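PDB 2OUA: serine protease from Nocardiopsis alba, which probably cleaves internal peptide bonds in proteins as a serine endopeptidase of the trypsin family, this chain being the protease part of a longer zymogen precursor. Local coordinates for residues A[55-60]-A[123-128]; A[87-92]-A[149-154]; A[100-105]-A[145-150]; A[111-116]-A[133-138]. All coordinates share one frame; numbering follows the deposited sequence.

Contact 1. Residues A[55-60]-A[123-128]; sequences SVFPGN and YPQGTV
Gly59 N donates to Thr127 O at 2.9 Å, with an N-H...O angle of 157° and the donor in the plane of the Thr127 carbonyl. This is the only hydrogen bond between residues 55-60 and 123-128. With the backbone bond between Gly59 and His129, it places Gly59 opposite Val128 in a single bridge, and Gly59 O accepts a CA-H...O contact from Val128 CA. Because no ladder continues from the bridge, side chains do most of the joining. The Phe57 ring reaches across with CG anti to the backbone N (chi1 172°), presenting its far rim to the turn. Tyr123 CD1 lies at that rim, 3.6 Å from Phe57 CE1 and in the ring plane, while the two side chains cross at about a right angle. Gln125 OE1 also approaches in plane, 3.6 Å from Phe57 CZ, and Gln125 CB sits 3.7 Å from Phe57 CE2. Val128 CG2 closes on Phe57 CE1 at 3.8 Å. Pro58, after a cis peptide bond, sets its ring against backbone, with CG 3.4 Å from Gln125 O and CB 3.4 Å from Thr127 O. Phe57 also meets His35 edge-to-face, and Tyr123 OH is hydrogen-bonded to Ser158 OG. The type I turn from Tyr123 to Gly126 tips a two-stranded hairpin that meets loop 57-60 after strand 48-56 beside the predicted catalytic His35 and Asp61, at the interdomain active-site cleft of chymotrypsin-like proteases.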
loop_
_atom_site.group_PDB
_atom_site.type_symbol
_atom_site.label_atom_id
_atom_site.label_comp_id
_atom_site.label_asym_id
_atom_site.label_seq_id
_atom_site.Cartn_x
_atom_site.Cartn_y
_atom_site.Cartn_z
ATOM N N SER A 55 3.740 -10.834 -6.923
ATOM C CA SER A 55 2.335 -10.447 -6.886
ATOM C C SER A 55 1.454 -11.640 -6.591
ATOM O O SER A 55 1.583 -12.686 -7.225
ATOM C CB SER A 55 1.894 -9.818 -8.209
ATOM O OG SER A 55 0.538 -9.378 -8.124
ATOM N N VAL A 56 0.569 -11.477 -5.614
ATOM C CA VAL A 56 -0.368 -12.527 -5.233
ATOM C C VAL A 56 -1.732 -11.903 -4.971
ATOM O O VAL A 56 -1.894 -11.090 -4.055
ATOM C CB VAL A 56 0.085 -13.279 -3.959
ATOM C CG1 VAL A 56 -0.983 -14.297 -3.552
ATOM C CG2 VAL A 56 1.409 -13.989 -4.210
ATOM N N PHE A 57 -2.698 -12.282 -5.798
ATOM C CA PHE A 57 -4.076 -11.810 -5.702
ATOM C C PHE A 57 -4.903 -12.667 -6.658
ATOM O O PHE A 57 -4.517 -12.848 -7.814
ATOM C CB PHE A 57 -4.183 -10.344 -6.141
ATOM C CG PHE A 57 -5.602 -9.851 -6.237
ATOM C CD1 PHE A 57 -6.305 -9.484 -5.093
ATOM C CD2 PHE A 57 -6.251 -9.807 -7.468
ATOM C CE1 PHE A 57 -7.643 -9.078 -5.175
ATOM C CE2 PHE A 57 -7.588 -9.406 -7.563
ATOM C CZ PHE A 57 -8.286 -9.041 -6.410
ATOM N N PRO A 58 -6.044 -13.215 -6.198
ATOM C CA PRO A 58 -6.668 -13.132 -4.870
ATOM C C PRO A 58 -5.901 -13.944 -3.828
ATOM O O PRO A 58 -4.706 -14.190 -3.983
ATOM C CB PRO A 58 -8.070 -13.713 -5.099
ATOM C CG PRO A 58 -8.272 -13.647 -6.576
ATOM C CD PRO A 58 -6.915 -13.947 -7.129
ATOM N N GLY A 59 -6.601 -14.389 -2.787
ATOM C CA GLY A 59 -5.960 -15.156 -1.724
ATOM C C GLY A 59 -5.365 -14.133 -0.785
ATOM O O GLY A 59 -5.821 -13.952 0.342
ATOM N N ASN A 60 -4.316 -13.471 -1.266
ATOM C CA ASN A 60 -3.674 -12.392 -0.534
ATOM C C ASN A 60 -3.902 -11.229 -1.492
ATOM O O ASN A 60 -4.614 -11.378 -2.487
ATOM C CB ASN A 60 -2.167 -12.641 -0.379
ATOM C CG ASN A 60 -1.852 -13.900 0.415
ATOM O OD1 ASN A 60 -2.249 -14.040 1.574
ATOM N ND2 ASN A 60 -1.128 -14.821 -0.207
ATOM N N TYR A 123 -14.163 -10.147 -3.365
ATOM C CA TYR A 123 -14.026 -9.137 -4.406
ATOM C C TYR A 123 -14.584 -9.783 -5.670
ATOM O O TYR A 123 -14.806 -10.993 -5.709
ATOM C CB TYR A 123 -12.548 -8.792 -4.621
ATOM C CG TYR A 123 -11.889 -8.065 -3.467
ATOM C CD1 TYR A 123 -10.559 -8.314 -3.136
ATOM C CD2 TYR A 123 -12.580 -7.103 -2.727
ATOM C CE1 TYR A 123 -9.929 -7.626 -2.097
ATOM C CE2 TYR A 123 -11.960 -6.407 -1.689
ATOM C CZ TYR A 123 -10.635 -6.672 -1.380
ATOM O OH TYR A 123 -10.010 -5.976 -0.368
ATOM N N PRO A 124 -14.819 -8.991 -6.720
ATOM C CA PRO A 124 -15.350 -9.592 -7.944
ATOM C C PRO A 124 -14.421 -10.670 -8.509
ATOM O O PRO A 124 -14.874 -11.596 -9.185
ATOM C CB PRO A 124 -15.489 -8.396 -8.881
ATOM C CG PRO A 124 -15.802 -7.272 -7.930
ATOM C CD PRO A 124 -14.803 -7.523 -6.820
ATOM N N GLN A 125 -13.127 -10.556 -8.214
ATOM C CA GLN A 125 -12.138 -11.517 -8.711
ATOM C C GLN A 125 -11.931 -12.727 -7.801
ATOM O O GLN A 125 -11.242 -13.679 -8.173
ATOM C CB GLN A 125 -10.775 -10.840 -8.913
ATOM C CG GLN A 125 -10.769 -9.635 -9.839
ATOM C CD GLN A 125 -11.457 -8.436 -9.229
ATOM O OE1 GLN A 125 -11.449 -8.256 -8.010
ATOM N NE2 GLN A 125 -12.048 -7.592 -10.074
ATOM N N GLY A 126 -12.512 -12.691 -6.606
ATOM C CA GLY A 126 -12.341 -13.806 -5.695
ATOM C C GLY A 126 -12.195 -13.357 -4.254
ATOM O O GLY A 126 -12.340 -12.173 -3.947
ATOM N N THR A 127 -11.891 -14.299 -3.369
ATOM C CA THR A 127 -11.745 -13.980 -1.956
ATOM C C THR A 127 -10.304 -13.733 -1.549
ATOM O O THR A 127 -9.378 -14.349 -2.075
ATOM C CB THR A 127 -12.298 -15.112 -1.071
ATOM O OG1 THR A 127 -11.542 -16.307 -1.299
ATOM C CG2 THR A 127 -13.757 -15.376 -1.400
ATOM N N VAL A 128 -10.132 -12.817 -0.601
ATOM C CA VAL A 128 -8.818 -12.480 -0.073
ATOM C C VAL A 128 -8.933 -12.593 1.443
ATOM O O VAL A 128 -9.845 -12.026 2.044
ATOM C CB VAL A 128 -8.405 -11.041 -0.452
ATOM C CG1 VAL A 128 -7.047 -10.708 0.166
ATOM C CG2 VAL A 128 -8.345 -10.902 -1.968
#

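Contact 2. Residues A[87-92]-A[149-154]; sequences TVSGSS and SGTQAQ
Gln154 and Gln152 bring two flat carboxamides against Ser92. Gln154 NE2 has both acceptors within about 10° of its amide plane, Ser92 O at 2.9 Å and Gln152 O at 3.0 Å, which fixes the rotation of the group; Gln154 OE1 takes Ala94 N. The backbone O of Gln152 accepts twice, from Ser149 N and Gln154 NE2, on opposite faces of its plane. The Gln152 amide is placed differently. Its chain, bent at chi2 (-56°), brings OE1 to Ser92 N at 2.8 Å, with the donor in the carbonyl plane, on a lone pair. Water 4 donates to the same OE1 and lies within bonding distance of Ser92 OG.

Backbone bonds flank these amides. Ser89 N donates to Thr151 O at 2.9 Å, almost straight at 178°, and Ala153 N to Gly90 O at 2.8 Å, where Gly90 and Gln152 form a single bridge. The Ser89 and Thr151 hydroxyls share a bond, OG to OG1 3.0 Å, whose direction is not fixed. Thr87 and Thr151 lie side by side, and water 1 links Thr87 N to Gly150 O. On the buried side, Val88 CG1 packs on Ala153 CB at 4.2 Å, and both residues rest on Phe19 and Leu186. The type II' turn from Ser149 to Gln152 closes a beta-hairpin with a two-residue loop, Gly150 and Thr151, between strands 146-149 and 152-160; here that hairpin is edged by the connecting segment between the two beta-barrels of the chymotrypsin fold.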
loop_
_atom_site.group_PDB
_atom_site.type_symbol
_atom_site.label_atom_id
_atom_site.label_comp_id
_atom_site.label_asym_id
_atom_site.label_seq_id
_atom_site.Cartn_x
_atom_site.Cartn_y
_atom_site.Cartn_z
ATOM N N THR A 87 6.556 10.029 8.379
ATOM C CA THR A 87 7.834 9.351 8.209
ATOM C C THR A 87 7.704 7.897 8.644
ATOM O O THR A 87 6.962 7.583 9.572
ATOM C CB THR A 87 8.933 10.028 9.043
ATOM O OG1 THR A 87 8.508 10.109 10.406
ATOM C CG2 THR A 87 9.201 11.432 8.524
ATOM N N VAL A 88 8.422 7.013 7.958
ATOM C CA VAL A 88 8.398 5.590 8.270
ATOM C C VAL A 88 9.666 5.228 9.027
ATOM O O VAL A 88 10.773 5.386 8.506
ATOM C CB VAL A 88 8.327 4.734 6.980
ATOM C CG1 VAL A 88 8.266 3.247 7.336
ATOM C CG2 VAL A 88 7.112 5.137 6.159
ATOM N N SER A 89 9.511 4.752 10.259
ATOM C CA SER A 89 10.667 4.375 11.068
ATOM C C SER A 89 10.683 2.871 11.329
ATOM O O SER A 89 11.646 2.333 11.871
ATOM C CB SER A 89 10.656 5.132 12.400
ATOM O OG SER A 89 9.623 4.667 13.247
ATOM N N GLY A 90 9.610 2.195 10.934
ATOM C CA GLY A 90 9.534 0.759 11.132
ATOM C C GLY A 90 8.155 0.238 10.791
ATOM O O GLY A 90 7.353 0.956 10.195
ATOM N N SER A 91 7.876 -1.006 11.166
ATOM C CA SER A 91 6.576 -1.599 10.892
ATOM C C SER A 91 6.017 -2.367 12.083
ATOM O O SER A 91 5.433 -3.437 11.918
ATOM C CB SER A 91 6.656 -2.528 9.671
ATOM O OG SER A 91 7.602 -3.564 9.864
ATOM N N SER A 92 6.203 -1.833 13.287
ATOM C CA SER A 92 5.668 -2.488 14.474
ATOM C C SER A 92 4.150 -2.451 14.341
ATOM O O SER A 92 3.569 -1.401 14.055
ATOM C CB SER A 92 6.096 -1.758 15.749
ATOM O OG SER A 92 7.495 -1.851 15.941
ATOM N N SER A 149 0.374 3.969 11.027
ATOM C CA SER A 149 -0.031 4.438 12.351
ATOM C C SER A 149 1.178 5.144 12.951
ATOM O O SER A 149 2.170 4.502 13.290
ATOM C CB SER A 149 -0.447 3.268 13.247
ATOM O OG SER A 149 -1.567 2.591 12.709
ATOM N N GLY A 150 1.094 6.462 13.082
ATOM C CA GLY A 150 2.217 7.212 13.622
ATOM C C GLY A 150 3.360 7.111 12.631
ATOM O O GLY A 150 3.249 7.597 11.506
ATOM N N THR A 151 4.453 6.469 13.036
ATOM C CA THR A 151 5.605 6.296 12.155
ATOM C C THR A 151 5.800 4.815 11.823
ATOM O O THR A 151 6.835 4.427 11.280
ATOM C CB THR A 151 6.904 6.827 12.803
ATOM O OG1 THR A 151 7.154 6.124 14.028
ATOM C CG2 THR A 151 6.786 8.318 13.096
ATOM N N GLN A 152 4.802 3.996 12.145
ATOM C CA GLN A 152 4.892 2.558 11.888
ATOM C C GLN A 152 4.023 2.096 10.720
ATOM O O GLN A 152 2.800 2.219 10.757
ATOM C CB GLN A 152 4.498 1.771 13.148
ATOM C CG GLN A 152 5.348 2.080 14.372
ATOM C CD GLN A 152 6.831 1.863 14.126
ATOM O OE1 GLN A 152 7.253 0.774 13.734
ATOM N NE2 GLN A 152 7.629 2.902 14.357
ATOM N N ALA A 153 4.661 1.563 9.682
ATOM C CA ALA A 153 3.946 1.066 8.509
ATOM C C ALA A 153 3.074 -0.117 8.918
ATOM O O ALA A 153 3.529 -1.016 9.629
ATOM C CB ALA A 153 4.942 0.636 7.435
ATOM N N GLN A 154 1.823 -0.123 8.461
ATOM C CA GLN A 154 0.896 -1.197 8.812
ATOM C C GLN A 154 0.516 -2.097 7.641
ATOM O O GLN A 154 0.482 -3.317 7.782
ATOM C CB GLN A 154 -0.375 -0.610 9.435
ATOM C CG GLN A 154 -0.122 0.235 10.682
ATOM C CD GLN A 154 0.545 -0.551 11.792
ATOM O OE1 GLN A 154 0.051 -1.596 12.203
ATOM N NE2 GLN A 154 1.679 -0.044 12.283
HETATM O O HOH W 1 4.839 10.208 10.759
HETATM O O HOH W 2 10.725 2.762 15.219
HETATM O O HOH W 3 2.911 -3.547 10.749
HETATM O O HOH W 4 9.667 -0.161 14.972
#

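Contact 3. Residues A[100-105]-A[145-150]; sequences VCRSGS and GSFISG
Arg102 and Phe147, a non-hydrogen-bonded antiparallel pair, form the tight part of this contact. Arg102 CB stands over one face of the Phe147 ring, 3.8 Å from its centroid and 17° off the normal, a CH-pi contact. With Arg102 CG anti to the backbone N (chi1 177°), the chain runs on across the ring, and CD comes 3.7 Å from Phe147 CZ before the bend at chi3 leads the guanidinium away. Arg102 NE then binds Cys137 O, and NH2 binds Thr107 OG1. Val100 CG2 fills a place in the ring plane, 3.9 Å from Phe147 CD2; the same methyl lies 3.4 Å from Ser149 OG, which is hydrogen-bonded to Gln99 O.

The face carrying Cys101, Ser103, Ser146 and Ile148 is looser across the two strands. Its side chains barely meet: Ser103 CB stays 4.3 Å from Ser146 OG, and Ile148 CG2 touches backbone, 3.8 Å from Cys101 O. Partners from other strands take over: Ser103 OG binds Ser78 O, Ser146 OG binds Gly18 O, and partly exposed Cys101 is disulfide-bonded to Cys111.

Between the faces run paired bonds, Cys101 N to Ile148 O at 2.9 Å and Ile148 N to Cys101 O at 2.8 Å, with Ser103 N donating to Ser146 O farther along. The strand axes lie 152° apart in direction. Gly145, the last residue of the GDSGG sequence around Ser143, puts its CA against Ser103 O. Strands 99-104 and 146-149 are the two ends of the six-strand order, and their pairing closes the C-terminal barrel of the chymotrypsin fold.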
loop_
_atom_site.group_PDB
_atom_site.type_symbol
_atom_site.label_atom_id
_atom_site.label_comp_id
_atom_site.label_asym_id
_atom_site.label_seq_id
_atom_site.Cartn_x
_atom_site.Cartn_y
_atom_site.Cartn_z
ATOM N N VAL A 100 -5.269 4.896 12.597
ATOM C CA VAL A 100 -4.467 4.537 11.438
ATOM C C VAL A 100 -4.891 5.472 10.313
ATOM O O VAL A 100 -6.039 5.922 10.279
ATOM C CB VAL A 100 -4.695 3.054 11.022
ATOM C CG1 VAL A 100 -6.091 2.871 10.437
ATOM C CG2 VAL A 100 -3.626 2.620 10.019
ATOM N N CYS A 101 -3.968 5.796 9.418
ATOM C CA CYS A 101 -4.299 6.681 8.306
ATOM C C CYS A 101 -3.900 6.037 6.994
ATOM O O CYS A 101 -2.949 5.252 6.937
ATOM C CB CYS A 101 -3.577 8.024 8.434
ATOM S SG CYS A 101 -3.941 9.000 9.930
ATOM N N ARG A 102 -4.629 6.389 5.940
ATOM C CA ARG A 102 -4.382 5.853 4.611
ATOM C C ARG A 102 -4.001 6.965 3.643
ATOM O O ARG A 102 -4.545 8.072 3.704
ATOM C CB ARG A 102 -5.640 5.142 4.095
ATOM C CG ARG A 102 -5.517 4.608 2.675
ATOM C CD ARG A 102 -6.872 4.224 2.104
ATOM N NE ARG A 102 -7.809 5.348 2.099
ATOM C CZ ARG A 102 -7.648 6.465 1.392
ATOM N NH1 ARG A 102 -6.583 6.626 0.614
ATOM N NH2 ARG A 102 -8.556 7.431 1.470
ATOM N N SER A 103 -3.059 6.670 2.753
ATOM C CA SER A 103 -2.634 7.638 1.753
ATOM C C SER A 103 -2.910 7.028 0.383
ATOM O O SER A 103 -2.429 5.940 0.082
ATOM C CB SER A 103 -1.140 7.945 1.895
ATOM O OG SER A 103 -0.733 8.890 0.916
ATOM N N GLY A 104 -3.696 7.725 -0.437
ATOM C CA GLY A 104 -4.022 7.221 -1.766
ATOM C C GLY A 104 -4.005 8.338 -2.793
ATOM O O GLY A 104 -4.276 9.490 -2.453
ATOM N N SER A 105 -3.713 8.009 -4.050
ATOM C CA SER A 105 -3.635 9.028 -5.096
ATOM C C SER A 105 -4.963 9.610 -5.594
ATOM O O SER A 105 -4.971 10.623 -6.300
ATOM C CB SER A 105 -2.828 8.500 -6.291
ATOM O OG SER A 105 -3.470 7.409 -6.920
ATOM N N GLY A 145 -2.174 1.834 -1.723
ATOM C CA GLY A 145 -1.717 2.932 -0.884
ATOM C C GLY A 145 -1.318 2.556 0.529
ATOM O O GLY A 145 -1.667 1.491 1.034
ATOM N N SER A 146 -0.596 3.462 1.178
ATOM C CA SER A 146 -0.099 3.242 2.525
ATOM C C SER A 146 -1.130 3.358 3.649
ATOM O O SER A 146 -1.992 4.235 3.620
ATOM C CB SER A 146 1.029 4.242 2.836
ATOM O OG SER A 146 1.701 4.680 1.666
ATOM N N PHE A 147 -1.050 2.430 4.606
ATOM C CA PHE A 147 -1.843 2.476 5.836
ATOM C C PHE A 147 -0.717 2.557 6.854
ATOM O O PHE A 147 0.154 1.675 6.921
ATOM C CB PHE A 147 -2.686 1.225 6.114
ATOM C CG PHE A 147 -4.108 1.348 5.653
ATOM C CD1 PHE A 147 -4.440 0.968 4.362
ATOM C CD2 PHE A 147 -5.099 1.880 6.474
ATOM C CE1 PHE A 147 -5.728 1.111 3.891
ATOM C CE2 PHE A 147 -6.417 2.033 6.000
ATOM C CZ PHE A 147 -6.719 1.644 4.700
ATOM N N ILE A 148 -0.724 3.632 7.626
ATOM C CA ILE A 148 0.330 3.859 8.598
ATOM C C ILE A 148 -0.219 4.400 9.917
ATOM O O ILE A 148 -1.178 5.169 9.930
ATOM C CB ILE A 148 1.365 4.857 8.002
ATOM C CG1 ILE A 148 2.524 5.078 8.970
ATOM C CG2 ILE A 148 0.672 6.173 7.662
ATOM C CD1 ILE A 148 3.613 5.975 8.412
ATOM N N SER A 149 0.374 3.969 11.027
ATOM C CA SER A 149 -0.031 4.438 12.351
ATOM C C SER A 149 1.178 5.144 12.951
ATOM O O SER A 149 2.170 4.502 13.290
ATOM C CB SER A 149 -0.447 3.268 13.247
ATOM O OG SER A 149 -1.567 2.591 12.709
ATOM N N GLY A 150 1.094 6.462 13.082
ATOM C CA GLY A 150 2.217 7.212 13.622
ATOM C C GLY A 150 3.360 7.111 12.631
ATOM O O GLY A 150 3.249 7.597 11.506
#

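Contact 4. Residues A[111-116]-A[133-138]; sequences CGTIQA and RTSVCA
A classic beta bulge interrupts the antiparallel pairing of strands 108-116 and 131-134: Gln115 and Ala116 both face Arg133. The evidence is in the bonds to Arg133 O, which accepts Gln115 N at 2.8 Å and, weakly, Ala116 N at 3.4 Å. Arg133 N in turn donates to Ala116 O at 2.8 Å, with the donor close to the direction of that carbonyl bond. Above the bulge Gln115 lays CB over the centre of the Arg133 guanidinium, 3.8 Å from CZ. The arginine bends at chi3 (65°) beneath it, and the glutamine amide is turned 49° from the guanidinium plane.

Beyond the regular pair Ile114-Thr134 a side chain replaces a backbone acceptor. Ser135 OG lies between its own backbone N and carbonyl carbon (chi1 60°) and accepts Thr113 N at 2.9 Å, while Ser135 N donates to Thr113 O at 3.2 Å. Val136 CG2 then presses on the bare backbone of Gly112, 3.3 Å from its N. An ST turn shapes this departure from the strand: Thr134 OG1 accepts Val136 N at 3.3 Å and is also bonded to Thr170 O. Water 5 spans Ser135 O and, weakly, Cys111 O. Past this end of the ladder the chain reaches Cys137, disulfide-bonded to Cys164, and Ala138, which touches the bound sulfonyl inhibitor; a barrel strand thus runs into the inhibitor pocket, consistent with the substrate-binding region of trypsin-family proteases.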
loop_
_atom_site.group_PDB
_atom_site.type_symbol
_atom_site.label_atom_id
_atom_site.label_comp_id
_atom_site.label_asym_id
_atom_site.label_seq_id
_atom_site.Cartn_x
_atom_site.Cartn_y
_atom_site.Cartn_z
ATOM N N CYS A 111 -8.047 9.221 7.845
ATOM C CA CYS A 111 -7.717 8.430 9.021
ATOM C C CYS A 111 -8.928 7.783 9.672
ATOM O O CYS A 111 -10.067 8.221 9.501
ATOM C CB CYS A 111 -6.992 9.295 10.049
ATOM S SG CYS A 111 -5.522 10.182 9.434
ATOM N N GLY A 112 -8.663 6.723 10.425
ATOM C CA GLY A 112 -9.727 6.017 11.099
ATOM C C GLY A 112 -9.173 5.125 12.185
ATOM O O GLY A 112 -8.137 5.430 12.786
ATOM N N THR A 113 -9.854 4.004 12.415
ATOM C CA THR A 113 -9.475 3.055 13.452
ATOM C C THR A 113 -9.273 1.636 12.928
ATOM O O THR A 113 -9.979 1.201 12.022
ATOM C CB THR A 113 -10.573 3.005 14.543
ATOM O OG1 THR A 113 -10.738 4.308 15.111
ATOM C CG2 THR A 113 -10.213 2.016 15.631
ATOM N N ILE A 114 -8.299 0.926 13.494
ATOM C CA ILE A 114 -8.053 -0.461 13.115
ATOM C C ILE A 114 -9.122 -1.232 13.887
ATOM O O ILE A 114 -9.097 -1.281 15.121
ATOM C CB ILE A 114 -6.647 -0.929 13.546
ATOM C CG1 ILE A 114 -5.585 -0.150 12.760
ATOM C CG2 ILE A 114 -6.490 -2.429 13.299
ATOM C CD1 ILE A 114 -4.149 -0.455 13.180
ATOM N N GLN A 115 -10.058 -1.831 13.158
ATOM C CA GLN A 115 -11.178 -2.534 13.780
ATOM C C GLN A 115 -11.025 -4.026 14.035
ATOM O O GLN A 115 -11.443 -4.521 15.083
ATOM C CB GLN A 115 -12.443 -2.284 12.953
ATOM C CG GLN A 115 -12.795 -0.804 12.831
ATOM C CD GLN A 115 -14.026 -0.545 11.980
ATOM O OE1 GLN A 115 -14.154 -1.068 10.875
ATOM N NE2 GLN A 115 -14.934 0.286 12.488
ATOM N N ALA A 116 -10.441 -4.751 13.090
ATOM C CA ALA A 116 -10.279 -6.185 13.259
ATOM C C ALA A 116 -9.277 -6.746 12.267
ATOM O O ALA A 116 -9.083 -6.188 11.186
ATOM C CB ALA A 116 -11.621 -6.880 13.078
ATOM N N ARG A 133 -9.439 -4.889 8.781
ATOM C CA ARG A 133 -10.520 -3.942 8.539
ATOM C C ARG A 133 -10.328 -2.636 9.298
ATOM O O ARG A 133 -9.898 -2.641 10.451
ATOM C CB ARG A 133 -11.856 -4.571 8.936
ATOM C CG ARG A 133 -13.062 -3.673 8.739
ATOM C CD ARG A 133 -14.350 -4.456 8.952
ATOM N NE ARG A 133 -14.500 -4.924 10.325
ATOM C CZ ARG A 133 -15.159 -4.264 11.271
ATOM N NH1 ARG A 133 -15.735 -3.102 10.991
ATOM N NH2 ARG A 133 -15.243 -4.762 12.500
ATOM N N THR A 134 -10.645 -1.524 8.642
ATOM C CA THR A 134 -10.531 -0.206 9.264
ATOM C C THR A 134 -11.759 0.625 8.898
ATOM O O THR A 134 -12.500 0.282 7.973
ATOM C CB THR A 134 -9.283 0.566 8.786
ATOM O OG1 THR A 134 -9.512 1.070 7.467
ATOM C CG2 THR A 134 -8.058 -0.342 8.775
ATOM N N SER A 135 -11.957 1.725 9.614
ATOM C CA SER A 135 -13.100 2.600 9.375
ATOM C C SER A 135 -12.761 3.716 8.395
ATOM O O SER A 135 -13.497 4.696 8.276
ATOM C CB SER A 135 -13.562 3.214 10.695
ATOM O OG SER A 135 -12.516 3.978 11.271
ATOM N N VAL A 136 -11.638 3.575 7.700
ATOM C CA VAL A 136 -11.219 4.583 6.734
ATOM C C VAL A 136 -11.890 4.340 5.386
ATOM O O VAL A 136 -12.141 3.199 5.013
ATOM C CB VAL A 136 -9.686 4.557 6.536
ATOM C CG1 VAL A 136 -9.252 5.719 5.644
ATOM C CG2 VAL A 136 -8.989 4.627 7.891
ATOM N N CYS A 137 -12.185 5.419 4.665
ATOM C CA CYS A 137 -12.818 5.332 3.347
ATOM C C CYS A 137 -11.729 5.252 2.281
ATOM O O CYS A 137 -10.578 5.607 2.538
ATOM C CB CYS A 137 -13.653 6.588 3.084
ATOM S SG CYS A 137 -12.593 8.069 3.050
ATOM N N ALA A 138 -12.099 4.806 1.086
ATOM C CA ALA A 138 -11.157 4.706 -0.028
ATOM C C ALA A 138 -11.932 4.668 -1.343
ATOM O O ALA A 138 -13.115 4.325 -1.363
ATOM C CB ALA A 138 -10.295 3.452 0.115
HETATM O O HOH W 5 -13.264 7.263 9.641
#

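How the contacts relate
Contacts 2, 3 and 4 all reach the six-stranded barrel, whereas contact 1 joins the loop leaving strand 48-56 of the other sheet to a two-stranded hairpin whose strand 126-129 is followed by barrel strand 131-134 of contact 4. Contact 3 stands about 10 Å, centre to centre, from both contact 2 and contact 4. It continues into contact 2 through shared Ser149 and Gly150; its strand 99-104 neighbours strand 108-116 of contact 4. Contact 4 is nested in the chain loop closed by contact 3; contact 1 crosses the other three along the chain. The centres of contacts 1 and 2 are about 25 Å apart, on opposite sides of the chain's centre, so the set spans from active-site cleft to interbarrel linker.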